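Local coordinates for protein trehalose-6-phosphate phosphatase (Neosartorya fumigata, PDB 5DXN) that is a phosphatase of the HAD superfamily, with a Rossmann-like core and a separate cap, and binds a magnesium ion, at residues R21-D26 / P209-C214. Sequence-based numbering, arbitrary orientation.
Sequences RLFMFD and PEFVLC. With MG (magnesium ion), chain B.
Phe23 lays its ring against Leu213 and Phe211, two residues on the same face of the sheet, where strands 21-26 and 211-216 run parallel. Its CB points out from the sheet, but with CG anti to the carbonyl carbon (chi1 -67°) the ring leans towards the adjoining strand. CD1 comes within 3.8 Å of Leu213 CB; CE1 presents the ring edge to Leu213 CD2 at 3.7 Å and also lies against Phe211 CE2, which CZ reaches at 3.5 Å. The two rings meet obliquely, their planes 48° apart. A flat, wide side chain suits this place because one ring can cover two neighbours, while the branched end of Leu213 also touches Phe25 CE1. On the other face the unbranched, flexible Met24 packs on Ala194 and Leu197 of helix 190-199 and rests its CE 3.9 Å from CG1 of Val212, whose short beta-branched side chain suits an extended strand.

Between these layers the backbones are laced by nearly straight bonds: Leu22 N to Phe211 O (2.7 Å), Leu213 N to Leu22 O (2.9 Å) and Met24 N to Leu213 O (2.8 Å). Strand 21-26 pairs with strand 60-65 along its other edge, so it is central in the Rossmann-like sheet. Two residues beyond Met24, Asp26 OD2 binds the magnesium ion at 2.0 Å, with Asp217 and the carbonyl of Asp28 as further ligands. Apolar packing and paired amides thus make a buried joint in the strand that carries the metal-binding carboxylate, consistent with the HAD-type DxDx(T/V) motif.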
loop_
_atom_site.group_PDB
_atom_site.type_symbol
_atom_site.label_atom_id
_atom_site.label_comp_id
_atom_site.label_asym_id
_atom_site.label_seq_id
_atom_site.Cartn_x
_atom_site.Cartn_y
_atom_site.Cartn_z
ATOM N N ARG A 21 0.403 7.867 -17.221
ATOM C CA ARG A 21 -0.406 6.885 -16.508
ATOM C C ARG A 21 0.307 6.379 -15.275
ATOM O O ARG A 21 1.521 6.238 -15.289
ATOM C CB ARG A 21 -0.742 5.705 -17.400
ATOM C CG ARG A 21 -1.070 6.104 -18.842
ATOM C CD ARG A 21 -1.640 4.960 -19.532
ATOM N NE ARG A 21 -1.844 5.237 -20.966
ATOM C CZ ARG A 21 -0.988 4.918 -21.932
ATOM N NH1 ARG A 21 0.151 4.293 -21.659
ATOM N NH2 ARG A 21 -1.301 5.207 -23.192
ATOM N N LEU A 22 -0.467 6.116 -14.222
ATOM C CA LEU A 22 0.092 5.616 -12.964
ATOM C C LEU A 22 -0.617 4.327 -12.555
ATOM O O LEU A 22 -1.849 4.279 -12.483
ATOM C CB LEU A 22 -0.040 6.683 -11.883
ATOM C CG LEU A 22 0.288 6.269 -10.454
ATOM C CD1 LEU A 22 1.761 5.853 -10.374
ATOM C CD2 LEU A 22 -0.000 7.411 -9.494
ATOM N N PHE A 23 0.164 3.290 -12.292
ATOM C CA PHE A 23 -0.363 2.000 -11.833
ATOM C C PHE A 23 0.156 1.694 -10.448
ATOM O O PHE A 23 1.371 1.707 -10.232
ATOM C CB PHE A 23 0.053 0.868 -12.778
ATOM C CG PHE A 23 -0.567 0.959 -14.146
ATOM C CD1 PHE A 23 -1.724 0.260 -14.432
ATOM C CD2 PHE A 23 0.003 1.762 -15.126
ATOM C CE1 PHE A 23 -2.309 0.342 -15.691
ATOM C CE2 PHE A 23 -0.580 1.866 -16.385
ATOM C CZ PHE A 23 -1.731 1.149 -16.670
ATOM N N MET A 24 -0.740 1.370 -9.523
ATOM C CA MET A 24 -0.307 0.977 -8.179
ATOM C C MET A 24 -0.944 -0.365 -7.849
ATOM O O MET A 24 -2.165 -0.468 -7.678
ATOM C CB MET A 24 -0.678 2.066 -7.161
ATOM C CG MET A 24 -0.001 3.379 -7.462
ATOM S SD MET A 24 -0.360 4.726 -6.328
ATOM C CE MET A 24 -2.022 5.152 -6.803
ATOM N N PHE A 25 -0.123 -1.409 -7.820
ATOM C CA PHE A 25 -0.608 -2.772 -7.667
ATOM C C PHE A 25 -0.173 -3.350 -6.342
ATOM O O PHE A 25 1.027 -3.443 -6.098
ATOM C CB PHE A 25 -0.043 -3.704 -8.743
ATOM C CG PHE A 25 -0.412 -3.348 -10.152
ATOM C CD1 PHE A 25 -1.669 -2.911 -10.474
ATOM C CD2 PHE A 25 0.510 -3.490 -11.156
ATOM C CE1 PHE A 25 -1.990 -2.597 -11.813
ATOM C CE2 PHE A 25 0.198 -3.194 -12.479
ATOM C CZ PHE A 25 -1.046 -2.759 -12.802
ATOM N N ASP A 26 -1.124 -3.768 -5.516
ATOM C CA ASP A 26 -0.821 -4.733 -4.457
ATOM C C ASP A 26 -0.363 -6.038 -5.118
ATOM O O ASP A 26 -0.746 -6.315 -6.259
ATOM C CB ASP A 26 -2.059 -4.973 -3.578
ATOM C CG ASP A 26 -1.845 -6.072 -2.557
ATOM O OD1 ASP A 26 -0.852 -5.996 -1.824
ATOM O OD2 ASP A 26 -2.670 -7.007 -2.509
ATOM N N PRO A 209 -1.062 12.717 -13.661
ATOM C CA PRO A 209 -1.384 11.560 -14.506
ATOM C C PRO A 209 -2.848 11.635 -14.930
ATOM O O PRO A 209 -3.680 12.066 -14.136
ATOM C CB PRO A 209 -1.133 10.358 -13.585
ATOM C CG PRO A 209 -1.297 10.905 -12.199
ATOM C CD PRO A 209 -0.840 12.345 -12.253
ATOM N N GLU A 210 -3.153 11.265 -16.168
ATOM C CA GLU A 210 -4.533 11.324 -16.632
ATOM C C GLU A 210 -5.186 9.948 -16.561
ATOM O O GLU A 210 -6.349 9.777 -16.916
ATOM C CB GLU A 210 -4.580 11.908 -18.056
ATOM C CG GLU A 210 -4.237 13.405 -18.074
ATOM C CD GLU A 210 -3.836 13.925 -19.453
ATOM O OE1 GLU A 210 -3.105 13.218 -20.177
ATOM O OE2 GLU A 210 -4.252 15.053 -19.804
ATOM N N PHE A 211 -4.449 8.979 -16.031
ATOM C CA PHE A 211 -4.951 7.614 -15.840
ATOM C C PHE A 211 -4.270 7.041 -14.614
ATOM O O PHE A 211 -3.048 6.994 -14.570
ATOM C CB PHE A 211 -4.671 6.745 -17.056
ATOM C CG PHE A 211 -5.108 5.290 -16.930
ATOM C CD1 PHE A 211 -6.314 4.877 -17.462
ATOM C CD2 PHE A 211 -4.310 4.347 -16.290
ATOM C CE1 PHE A 211 -6.721 3.556 -17.383
ATOM C CE2 PHE A 211 -4.703 3.012 -16.213
ATOM C CZ PHE A 211 -5.931 2.618 -16.752
ATOM N N VAL A 212 -5.062 6.620 -13.644
ATOM C CA VAL A 212 -4.534 5.968 -12.445
ATOM C C VAL A 212 -5.309 4.680 -12.217
ATOM O O VAL A 212 -6.534 4.702 -12.181
ATOM C CB VAL A 212 -4.667 6.847 -11.209
ATOM C CG1 VAL A 212 -4.072 6.103 -9.989
ATOM C CG2 VAL A 212 -3.970 8.160 -11.399
ATOM N N LEU A 213 -4.608 3.562 -12.125
ATOM C CA LEU A 213 -5.239 2.280 -11.814
ATOM C C LEU A 213 -4.636 1.755 -10.534
ATOM O O LEU A 213 -3.416 1.560 -10.436
ATOM C CB LEU A 213 -5.051 1.267 -12.960
ATOM C CG LEU A 213 -5.554 -0.156 -12.694
ATOM C CD1 LEU A 213 -7.097 -0.156 -12.354
ATOM C CD2 LEU A 213 -5.260 -1.077 -13.872
ATOM N N CYS A 214 -5.490 1.541 -9.548
ATOM C CA CYS A 214 -5.021 1.171 -8.222
ATOM C C CYS A 214 -5.791 -0.079 -7.817
ATOM O O CYS A 214 -7.021 -0.056 -7.797
ATOM C CB CYS A 214 -5.245 2.332 -7.265
ATOM S SG CYS A 214 -4.813 1.923 -5.578
HETATM MG MG MG B . -3.030 -8.278 -1.032
HETATM O O HOH W 1 -1.117 -8.326 -0.227
HETATM O O HOH W 2 -3.506 -6.774 0.250
HETATM O O HOH W 3 -3.700 -9.760 0.312
#